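Local coordinates for protein membrane-bound protease PH1510 (Pyrococcus horikoshii, PDB 6M4B) that cleaves proteins, among them a stomatin homolog, preferentially near hydrophobic or aromatic residues, this chain being the protease domain of the longer membrane-bound protein, at residues 40-46 / 69-75; 59-64 / 87-93; 94-99 / 167-173. The protein carries 1 engineered substitution. One frame throughout, in Å; residues are numbered along the deposited sequence.

Contact 1. Residues 40-46 / 69-75; sequences EAIIIEL and PVIIYVY
Glu45 runs beside Tyr73 of the neighbouring strand and Tyr75 just beyond its end. Glu45 CB lies 4.1 Å from Tyr73 O; its CG has Tyr73 CD2 and Tyr75 CD1 each at 3.8 Å. The chain is extended beyond CG (chi2 171°), which carries the carboxylate along the Tyr75 ring: Glu45 CD comes to 3.4 Å from Tyr75 CD1, and both oxygens stay close to the CD1-CE1 bond, with carboxylate and ring planes 31° apart. The approach is oblique, and Tyr75 CB in turn covers one face of the Tyr73 ring. Beneath these side chains the backbones of 41-46 and 70-74 pair in parallel, from Ile42 N to Pro69 O (2.9 Å) through to Leu46 N and Tyr73 O (2.7 Å); the last rung, Tyr75 N to Leu46 O, is weak at 3.3 Å. On the opposite face Leu46 CD2 meets Ile72 CG2 at 3.8 Å. A water donates to Tyr75 O and, weakly, to Glu45 O at the C-terminal end of the pairing. Tyr73 OH is hydrogen-bonded to Ala172 O. Alternate residues of 41-46 thus spend their backbone polarity here, the others on strand 9-16; burial against aromatic carbon would tend to favour neutral Glu45.

Contact 2. Residues 59-64 / 87-93; sequences IVQRIQ and YIALGSH
Ile63 lies over the turn that ends helix 84-90, its two branches dividing the work. CG2, anti to the backbone N (the chi1 of -68° places CG1 beside that N instead), reaches Gly91 O at 3.6 Å and Ser92 CA at 3.8 Å. CD1 extends the other way and touches Ile88 CG2 at 4.0 Å, the two isoleucine side chains crossing at about a right angle. One helical turn earlier, Ile59 approaches the same residue obliquely, with its CG2 4.0 Å from Ile88 CG1, so Ile88 is gripped by two isoleucines of one helix face. Val60 works on the neighbouring line: CG2 sits 3.6 Å from Tyr87 O, an oxygen already engaged by Gly91 N in the last turn of the helix. Gly91 CA lies 4.4 Å from Val60 CG1, and the lack of a side chain there lets the methyl come over the backbone. Beyond the turn, His93 swings its ring back, and Ile63 O stands at the ring edge near its plane, 3.4 Å from CE1. No hydrogen bond crosses between the segments, so apolar packing carries the contact. Phe27 of helix 21-36 touches both Ile59 and Ile88, while Gln64 also packs on Tyr128 of the second subunit. Two helices set against one side of a parallel sheet, the second following the nucleophile position, are what the ClpP/crotonase fold of this domain provides.

Contact 3. Residues 94-99 / 167-173; sequences LIAMAP and VIEVVAR
At one margin of the parallel sheet, the short edge strand 170-171 joins strand 94-97, and the join begins with an irregular step at Glu169. Its carboxylate OE2 accepts a hydrogen bond from Ile95 N at 2.8 Å, met nearly along the C-O axis. A bend at chi2 (75°) turns the carboxylate to this N-H and brings Glu169 OE2 to 3.3 Å from Leu94 CA. The same OE2 forms a salt bridge with Arg142, so a buried amide and a guanidinium share one oxygen. Ile95 O is likewise shared: Glu169 N reaches it at 3.1 Å, tilted from the carbonyl plane, and Val170 N at 3.2 Å, in that plane but with a bent N-H angle of 139°. From there the pairing is parallel, through Met97 N to Val170 O (2.8 Å) and Ala172 N, which meets Met97 O from above the carbonyl plane. Ile168 crosses two side chains at about right angles, its CG2 3.5 Å from Ile95 CG2 and its CD1 3.7 Å from Met97 SD. On the other face Ala96 CB packs on Val170 CB at 3.9 Å. Helix 159-164 covers the Met97 and Ile168 face, helix 175-182 the Ala96 and Val170 face: a parallel edge pairing between two helical layers.

Contacts 1 and 3 are neighbouring parts of one parallel sheet, their centres about 10 Å apart: strand 70-74 pairs with 41-47 on one side and 94-97 on the other, Val74 N lying 2.8 Å from Ala96 O. Contact 2 sits about 11 Å from contact 1, packing its helices against the sheet, and Ile72 CG1 comes within 3.4 Å of Ser92 CB. Helix 53-64 links the strands of contact 1; helix 84-90 leads into strand 94-97 of contact 3, Ala89 O lying 3.2 Å from Ile95 CG1. Contact 2 is nearer the active site: the side chain of Tyr87 is about 6 Å from that of engineered Ala83, at the nucleophile position, against about 10 Å for Leu46.

Contact 1. Residues 40-46 / 69-75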
loop_
_atom_site.group_PDB
_atom_site.type_symbol
_atom_site.label_atom_id
_atom_site.label_comp_id
_atom_site.label_asym_id
_atom_site.label_seq_id
_atom_site.Cartn_x
_atom_site.Cartn_y
_atom_site.Cartn_z
ATOM N N GLU A 40 21.483 -8.912 7.563
ATOM C CA GLU A 40 21.817 -7.680 6.887
ATOM C C GLU A 40 20.831 -7.393 5.739
ATOM O O GLU A 40 20.614 -6.252 5.394
ATOM C CB GLU A 40 23.250 -7.796 6.348
ATOM C CG GLU A 40 23.766 -6.645 5.489
ATOM C CD GLU A 40 23.847 -5.349 6.228
ATOM O OE1 GLU A 40 23.943 -4.287 5.577
ATOM O OE2 GLU A 40 23.773 -5.380 7.470
ATOM N N ALA A 41 20.327 -8.452 5.117
ATOM C CA ALA A 41 19.436 -8.378 3.938
ATOM C C ALA A 41 18.975 -9.776 3.592
ATOM O O ALA A 41 19.664 -10.757 3.924
ATOM C CB ALA A 41 20.127 -7.751 2.716
ATOM N N ILE A 42 17.840 -9.861 2.897
ATOM C CA ILE A 42 17.425 -11.114 2.271
ATOM C C ILE A 42 17.294 -10.872 0.773
ATOM O O ILE A 42 16.708 -9.879 0.353
ATOM C CB ILE A 42 16.136 -11.682 2.888
ATOM C CG1 ILE A 42 15.798 -13.037 2.237
ATOM C CG2 ILE A 42 14.969 -10.719 2.802
ATOM C CD1 ILE A 42 14.597 -13.694 2.860
ATOM N N ILE A 43 17.889 -11.752 -0.019
ATOM C CA ILE A 43 17.808 -11.721 -1.466
ATOM C C ILE A 43 16.794 -12.787 -1.881
ATOM O O ILE A 43 16.853 -13.928 -1.443
ATOM C CB ILE A 43 19.134 -12.034 -2.147
ATOM C CG1 ILE A 43 20.168 -10.934 -1.810
ATOM C CG2 ILE A 43 18.944 -12.123 -3.672
ATOM C CD1 ILE A 43 21.605 -11.338 -2.108
ATOM N N ILE A 44 15.837 -12.381 -2.698
ATOM C CA ILE A 44 14.840 -13.276 -3.200
ATOM C C ILE A 44 15.028 -13.347 -4.679
ATOM O O ILE A 44 14.848 -12.361 -5.370
ATOM C CB ILE A 44 13.451 -12.840 -2.766
ATOM C CG1 ILE A 44 13.371 -13.074 -1.258
ATOM C CG2 ILE A 44 12.393 -13.617 -3.538
ATOM C CD1 ILE A 44 12.133 -12.548 -0.622
ATOM N N GLU A 45 15.424 -14.541 -5.132
ATOM C CA GLU A 45 15.622 -14.844 -6.543
ATOM C C GLU A 45 14.245 -15.149 -7.139
ATOM O O GLU A 45 13.611 -16.133 -6.768
ATOM C CB GLU A 45 16.560 -16.031 -6.720
ATOM C CG GLU A 45 18.014 -15.687 -6.409
ATOM C CD GLU A 45 18.943 -16.907 -6.376
ATOM O OE1 GLU A 45 18.435 -18.047 -6.439
ATOM O OE2 GLU A 45 20.177 -16.730 -6.265
ATOM N N LEU A 46 13.767 -14.263 -8.004
ATOM C CA LEU A 46 12.369 -14.276 -8.407
ATOM C C LEU A 46 12.246 -14.582 -9.888
ATOM O O LEU A 46 12.979 -14.053 -10.693
ATOM C CB LEU A 46 11.701 -12.925 -8.110
ATOM C CG LEU A 46 10.213 -12.794 -8.467
ATOM C CD1 LEU A 46 9.356 -13.621 -7.524
ATOM C CD2 LEU A 46 9.822 -11.339 -8.416
ATOM N N PRO A 69 16.370 -5.090 4.871
ATOM C CA PRO A 69 16.269 -4.917 3.422
ATOM C C PRO A 69 15.942 -6.224 2.668
ATOM O O PRO A 69 16.528 -7.238 2.927
ATOM C CB PRO A 69 17.666 -4.396 3.045
ATOM C CG PRO A 69 18.219 -3.791 4.311
ATOM C CD PRO A 69 17.658 -4.590 5.422
ATOM N N VAL A 70 14.971 -6.154 1.768
ATOM C CA VAL A 70 14.621 -7.175 0.790
ATOM C C VAL A 70 15.086 -6.768 -0.626
ATOM O O VAL A 70 14.674 -5.716 -1.182
ATOM C CB VAL A 70 13.097 -7.387 0.726
ATOM C CG1 VAL A 70 12.751 -8.588 -0.172
ATOM C CG2 VAL A 70 12.555 -7.582 2.119
ATOM N N ILE A 71 15.907 -7.603 -1.222
ATOM C CA ILE A 71 16.455 -7.380 -2.548
ATOM C C ILE A 71 15.724 -8.372 -3.448
ATOM O O ILE A 71 15.736 -9.570 -3.183
ATOM C CB ILE A 71 17.974 -7.587 -2.572
ATOM C CG1 ILE A 71 18.626 -6.564 -1.638
ATOM C CG2 ILE A 71 18.505 -7.419 -3.986
ATOM C CD1 ILE A 71 20.105 -6.751 -1.440
ATOM N N ILE A 72 15.111 -7.866 -4.514
ATOM C CA ILE A 72 14.459 -8.713 -5.479
ATOM C C ILE A 72 15.446 -8.881 -6.628
ATOM O O ILE A 72 15.906 -7.899 -7.195
ATOM C CB ILE A 72 13.102 -8.121 -5.950
ATOM C CG1 ILE A 72 12.117 -8.019 -4.768
ATOM C CG2 ILE A 72 12.523 -8.970 -7.044
ATOM C CD1 ILE A 72 11.703 -9.312 -4.133
ATOM N N TYR A 73 15.783 -10.140 -6.915
ATOM C CA TYR A 73 16.805 -10.486 -7.869
ATOM C C TYR A 73 16.147 -11.357 -8.907
ATOM O O TYR A 73 15.772 -12.494 -8.623
ATOM C CB TYR A 73 17.949 -11.221 -7.203
ATOM C CG TYR A 73 19.161 -11.616 -8.072
ATOM C CD1 TYR A 73 19.456 -10.957 -9.250
ATOM C CD2 TYR A 73 20.017 -12.658 -7.678
ATOM C CE1 TYR A 73 20.567 -11.283 -10.001
ATOM C CE2 TYR A 73 21.141 -13.013 -8.440
ATOM C CZ TYR A 73 21.437 -12.306 -9.572
ATOM O OH TYR A 73 22.556 -12.625 -10.341
ATOM N N VAL A 74 15.995 -10.794 -10.097
ATOM C CA VAL A 74 15.367 -11.502 -11.190
ATOM C C VAL A 74 16.415 -12.459 -11.786
ATOM O O VAL A 74 17.390 -12.045 -12.438
ATOM C CB VAL A 74 14.824 -10.554 -12.278
ATOM C CG1 VAL A 74 13.945 -11.368 -13.249
ATOM C CG2 VAL A 74 14.007 -9.425 -11.640
ATOM N N TYR A 75 16.196 -13.735 -11.544
ATOM C CA TYR A 75 17.239 -14.757 -11.658
ATOM C C TYR A 75 16.556 -16.141 -11.650
ATOM O O TYR A 75 15.541 -16.304 -10.933
ATOM C CB TYR A 75 18.193 -14.607 -10.463
ATOM C CG TYR A 75 19.315 -15.605 -10.395
ATOM C CD1 TYR A 75 19.120 -16.866 -9.803
ATOM C CD2 TYR A 75 20.583 -15.291 -10.887
ATOM C CE1 TYR A 75 20.163 -17.788 -9.726
ATOM C CE2 TYR A 75 21.633 -16.212 -10.834
ATOM C CZ TYR A 75 21.408 -17.445 -10.246
ATOM O OH TYR A 75 22.415 -18.335 -10.181
HETATM O O HOH W 1 14.177 -17.823 -9.083
#

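Contact 2. Residues 59-64 / 87-93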
loop_
_atom_site.group_PDB
_atom_site.type_symbol
_atom_site.label_atom_id
_atom_site.label_comp_id
_atom_site.label_asym_id
_atom_site.label_seq_id
_atom_site.Cartn_x
_atom_site.Cartn_y
_atom_site.Cartn_z
ATOM N N ILE A 59 2.157 -9.206 -0.578
ATOM C CA ILE A 59 3.604 -9.394 -0.665
ATOM C C ILE A 59 4.290 -8.029 -0.639
ATOM O O ILE A 59 5.194 -7.784 0.166
ATOM C CB ILE A 59 4.025 -10.172 -1.909
ATOM C CG1 ILE A 59 3.488 -11.596 -1.816
ATOM C CG2 ILE A 59 5.563 -10.164 -2.032
ATOM C CD1 ILE A 59 3.666 -12.410 -3.096
ATOM N N VAL A 60 3.850 -7.126 -1.498
ATOM C CA VAL A 60 4.448 -5.773 -1.500
ATOM C C VAL A 60 4.449 -5.158 -0.096
ATOM O O VAL A 60 5.453 -4.594 0.360
ATOM C CB VAL A 60 3.743 -4.837 -2.486
ATOM C CG1 VAL A 60 4.104 -3.389 -2.224
ATOM C CG2 VAL A 60 4.110 -5.225 -3.913
ATOM N N GLN A 61 3.322 -5.261 0.582
ATOM C CA GLN A 61 3.207 -4.651 1.901
ATOM C C GLN A 61 4.075 -5.386 2.944
ATOM O O GLN A 61 4.585 -4.777 3.867
ATOM C CB GLN A 61 1.744 -4.565 2.373
ATOM C CG GLN A 61 1.421 -3.189 2.992
ATOM C CD GLN A 61 0.907 -3.276 4.383
ATOM O OE1 GLN A 61 1.076 -4.296 5.046
ATOM N NE2 GLN A 61 0.309 -2.205 4.856
ATOM N N ARG A 62 4.230 -6.683 2.802
ATOM C CA ARG A 62 5.146 -7.411 3.700
ATOM C C ARG A 62 6.600 -6.918 3.541
ATOM O O ARG A 62 7.282 -6.672 4.529
ATOM C CB ARG A 62 5.077 -8.900 3.419
ATOM C CG ARG A 62 5.890 -9.773 4.341
ATOM C CD ARG A 62 5.432 -9.623 5.766
ATOM N NE ARG A 62 6.261 -10.393 6.661
ATOM C CZ ARG A 62 7.300 -9.949 7.358
ATOM N NH1 ARG A 62 7.737 -8.684 7.270
ATOM N NH2 ARG A 62 7.921 -10.804 8.178
ATOM N N ILE A 63 7.021 -6.737 2.300
ATOM C CA ILE A 63 8.334 -6.173 2.020
ATOM C C ILE A 63 8.460 -4.764 2.593
ATOM O O ILE A 63 9.452 -4.449 3.256
ATOM C CB ILE A 63 8.619 -6.204 0.524
ATOM C CG1 ILE A 63 8.773 -7.670 0.098
ATOM C CG2 ILE A 63 9.853 -5.381 0.159
ATOM C CD1 ILE A 63 8.708 -7.899 -1.375
ATOM N N GLN A 64 7.441 -3.932 2.426
ATOM C CA GLN A 64 7.536 -2.575 2.903
ATOM C C GLN A 64 7.680 -2.463 4.415
ATOM O O GLN A 64 8.277 -1.514 4.878
ATOM C CB GLN A 64 6.339 -1.740 2.435
ATOM C CG GLN A 64 6.383 -1.377 0.947
ATOM C CD GLN A 64 5.130 -0.617 0.505
ATOM O OE1 GLN A 64 4.029 -0.857 1.029
ATOM N NE2 GLN A 64 5.281 0.292 -0.459
ATOM N N TYR A 87 5.634 -5.440 -9.746
ATOM C CA TYR A 87 5.231 -4.689 -8.585
ATOM C C TYR A 87 6.015 -5.145 -7.337
ATOM O O TYR A 87 6.400 -4.326 -6.528
ATOM C CB TYR A 87 3.714 -4.857 -8.286
ATOM C CG TYR A 87 2.737 -4.323 -9.358
ATOM C CD1 TYR A 87 2.467 -5.040 -10.526
ATOM C CD2 TYR A 87 2.021 -3.144 -9.151
ATOM C CE1 TYR A 87 1.553 -4.581 -11.458
ATOM C CE2 TYR A 87 1.092 -2.707 -10.058
ATOM C CZ TYR A 87 0.851 -3.429 -11.197
ATOM O OH TYR A 87 -0.042 -2.984 -12.094
ATOM N N ILE A 88 6.248 -6.450 -7.201
ATOM C CA ILE A 88 7.040 -6.992 -6.095
ATOM C C ILE A 88 8.428 -6.378 -6.162
ATOM O O ILE A 88 8.919 -5.850 -5.182
ATOM C CB ILE A 88 7.090 -8.549 -6.167
ATOM C CG1 ILE A 88 5.681 -9.158 -5.941
ATOM C CG2 ILE A 88 8.034 -9.158 -5.116
ATOM C CD1 ILE A 88 5.553 -10.625 -6.321
ATOM N N ALA A 89 9.014 -6.377 -7.359
ATOM C CA ALA A 89 10.282 -5.725 -7.573
ATOM C C ALA A 89 10.261 -4.222 -7.257
ATOM O O ALA A 89 11.071 -3.771 -6.414
ATOM C CB ALA A 89 10.752 -5.939 -8.988
ATOM N N LEU A 90 9.321 -3.462 -7.855
ATOM C CA LEU A 90 9.211 -2.025 -7.560
ATOM C C LEU A 90 8.929 -1.681 -6.120
ATOM O O LEU A 90 9.283 -0.586 -5.659
ATOM C CB LEU A 90 8.212 -1.333 -8.471
ATOM C CG LEU A 90 8.564 -1.378 -9.934
ATOM C CD1 LEU A 90 7.372 -0.929 -10.752
ATOM C CD2 LEU A 90 9.766 -0.478 -10.207
ATOM N N GLY A 91 8.337 -2.605 -5.378
ATOM C CA GLY A 91 8.057 -2.398 -3.965
ATOM C C GLY A 91 9.198 -2.694 -3.025
ATOM O O GLY A 91 9.061 -2.528 -1.811
ATOM N N SER A 92 10.345 -3.053 -3.563
ATOM C CA SER A 92 11.427 -3.612 -2.769
ATOM C C SER A 92 12.554 -2.612 -2.600
ATOM O O SER A 92 12.631 -1.580 -3.286
ATOM C CB SER A 92 11.949 -4.901 -3.432
ATOM O OG SER A 92 12.899 -4.607 -4.458
ATOM N N HIS A 93 13.438 -2.936 -1.663
ATOM C CA HIS A 93 14.530 -2.059 -1.270
ATOM C C HIS A 93 15.594 -1.880 -2.329
ATOM O O HIS A 93 16.285 -0.878 -2.335
ATOM C CB HIS A 93 15.138 -2.581 0.025
ATOM C CG HIS A 93 14.189 -2.561 1.166
ATOM N ND1 HIS A 93 13.336 -3.603 1.440
ATOM C CD2 HIS A 93 13.940 -1.612 2.107
ATOM C CE1 HIS A 93 12.597 -3.304 2.499
ATOM N NE2 HIS A 93 12.941 -2.097 2.912
#

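Contact 3. Residues 94-99 / 167-173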
loop_
_atom_site.group_PDB
_atom_site.type_symbol
_atom_site.label_atom_id
_atom_site.label_comp_id
_atom_site.label_asym_id
_atom_site.label_seq_id
_atom_site.Cartn_x
_atom_site.Cartn_y
_atom_site.Cartn_z
ATOM N N LEU A 94 15.763 -2.898 -3.175
ATOM C CA LEU A 94 16.759 -2.897 -4.215
ATOM C C LEU A 94 16.377 -3.950 -5.258
ATOM O O LEU A 94 15.901 -5.016 -4.892
ATOM C CB LEU A 94 18.139 -3.240 -3.638
ATOM C CG LEU A 94 19.341 -2.760 -4.469
ATOM C CD1 LEU A 94 19.501 -1.293 -4.224
ATOM C CD2 LEU A 94 20.657 -3.440 -4.089
ATOM N N ILE A 95 16.568 -3.645 -6.538
ATOM C CA ILE A 95 16.266 -4.590 -7.575
ATOM C C ILE A 95 17.545 -4.863 -8.308
ATOM O O ILE A 95 18.224 -3.929 -8.730
ATOM C CB ILE A 95 15.213 -4.068 -8.597
ATOM C CG1 ILE A 95 13.909 -3.635 -7.901
ATOM C CG2 ILE A 95 14.888 -5.156 -9.594
ATOM C CD1 ILE A 95 13.066 -2.701 -8.764
ATOM N N ALA A 96 17.803 -6.136 -8.516
ATOM C CA ALA A 96 18.883 -6.600 -9.368
ATOM C C ALA A 96 18.317 -7.534 -10.436
ATOM O O ALA A 96 17.386 -8.317 -10.165
ATOM C CB ALA A 96 19.909 -7.336 -8.532
ATOM N N MET A 97 18.890 -7.453 -11.621
ATOM C CA MET A 97 18.549 -8.387 -12.720
ATOM C C MET A 97 19.787 -9.109 -13.330
ATOM O O MET A 97 20.809 -8.505 -13.548
ATOM C CB MET A 97 17.777 -7.654 -13.819
ATOM C CG MET A 97 16.386 -7.145 -13.385
ATOM S SD MET A 97 15.586 -6.255 -14.720
ATOM C CE MET A 97 15.054 -7.625 -15.737
ATOM N N ALA A 98 19.682 -10.413 -13.495
ATOM C CA ALA A 98 20.703 -11.189 -14.231
ATOM C C ALA A 98 20.600 -10.886 -15.723
ATOM O O ALA A 98 19.509 -10.554 -16.189
ATOM C CB ALA A 98 20.489 -12.669 -14.016
ATOM N N PRO A 99 21.728 -10.936 -16.466
ATOM C CA PRO A 99 21.594 -10.730 -17.926
ATOM C C PRO A 99 20.717 -11.824 -18.504
ATOM O O PRO A 99 20.635 -12.920 -17.908
ATOM C CB PRO A 99 23.031 -10.808 -18.438
ATOM C CG PRO A 99 23.884 -10.438 -17.248
ATOM C CD PRO A 99 23.144 -11.032 -16.060
ATOM N N VAL A 167 14.887 2.162 -13.485
ATOM C CA VAL A 167 13.918 1.223 -12.931
ATOM C C VAL A 167 14.531 0.229 -11.935
ATOM O O VAL A 167 13.874 -0.174 -10.986
ATOM C CB VAL A 167 13.308 0.379 -14.059
ATOM C CG1 VAL A 167 12.329 -0.642 -13.547
ATOM C CG2 VAL A 167 12.637 1.309 -15.034
ATOM N N ILE A 168 15.762 -0.201 -12.181
ATOM C CA ILE A 168 16.465 -1.118 -11.268
ATOM C C ILE A 168 17.812 -0.498 -10.882
ATOM O O ILE A 168 18.228 0.505 -11.438
ATOM C CB ILE A 168 16.694 -2.492 -11.914
ATOM C CG1 ILE A 168 17.659 -2.392 -13.105
ATOM C CG2 ILE A 168 15.372 -3.093 -12.380
ATOM C CD1 ILE A 168 18.062 -3.729 -13.674
ATOM N N GLU A 169 18.486 -1.124 -9.935
ATOM C CA GLU A 169 19.724 -0.598 -9.405
ATOM C C GLU A 169 20.963 -1.420 -9.833
ATOM O O GLU A 169 22.016 -0.851 -9.951
ATOM C CB GLU A 169 19.661 -0.439 -7.878
ATOM C CG GLU A 169 18.673 0.607 -7.372
ATOM C CD GLU A 169 17.228 0.122 -7.460
ATOM O OE1 GLU A 169 16.398 0.790 -8.125
ATOM O OE2 GLU A 169 16.925 -0.929 -6.869
ATOM N N VAL A 170 20.811 -2.706 -10.110
ATOM C CA VAL A 170 21.943 -3.561 -10.332
ATOM C C VAL A 170 21.675 -4.570 -11.432
ATOM O O VAL A 170 20.651 -5.242 -11.456
ATOM C CB VAL A 170 22.312 -4.322 -9.002
ATOM C CG1 VAL A 170 23.413 -5.329 -9.230
ATOM C CG2 VAL A 170 22.703 -3.327 -7.875
ATOM N N VAL A 171 22.620 -4.668 -12.355
ATOM C CA VAL A 171 22.733 -5.872 -13.230
ATOM C C VAL A 171 23.870 -6.779 -12.716
ATOM O O VAL A 171 25.033 -6.327 -12.624
ATOM C CB VAL A 171 23.044 -5.472 -14.685
ATOM C CG1 VAL A 171 23.074 -6.717 -15.577
ATOM C CG2 VAL A 171 22.018 -4.463 -15.159
ATOM N N ALA A 172 23.535 -8.030 -12.422
ATOM C CA ALA A 172 24.477 -8.981 -11.813
ATOM C C ALA A 172 24.275 -10.428 -12.256
ATOM O O ALA A 172 23.164 -10.987 -12.139
ATOM C CB ALA A 172 24.356 -8.929 -10.287
ATOM N N ARG A 173 25.406 -11.038 -12.647
ATOM C CA ARG A 173 25.492 -12.404 -13.169
ATOM C C ARG A 173 25.252 -13.446 -12.105
ATOM O O ARG A 173 24.784 -14.505 -12.425
ATOM C CB ARG A 173 26.895 -12.674 -13.692
ATOM C CG ARG A 173 27.399 -11.726 -14.777
ATOM C CD ARG A 173 28.797 -12.119 -15.253
ATOM N NE ARG A 173 29.728 -12.569 -14.202
ATOM C CZ ARG A 173 30.693 -11.831 -13.660
ATOM N NH1 ARG A 173 31.471 -12.374 -12.704
ATOM N NH2 ARG A 173 30.874 -10.551 -14.036
#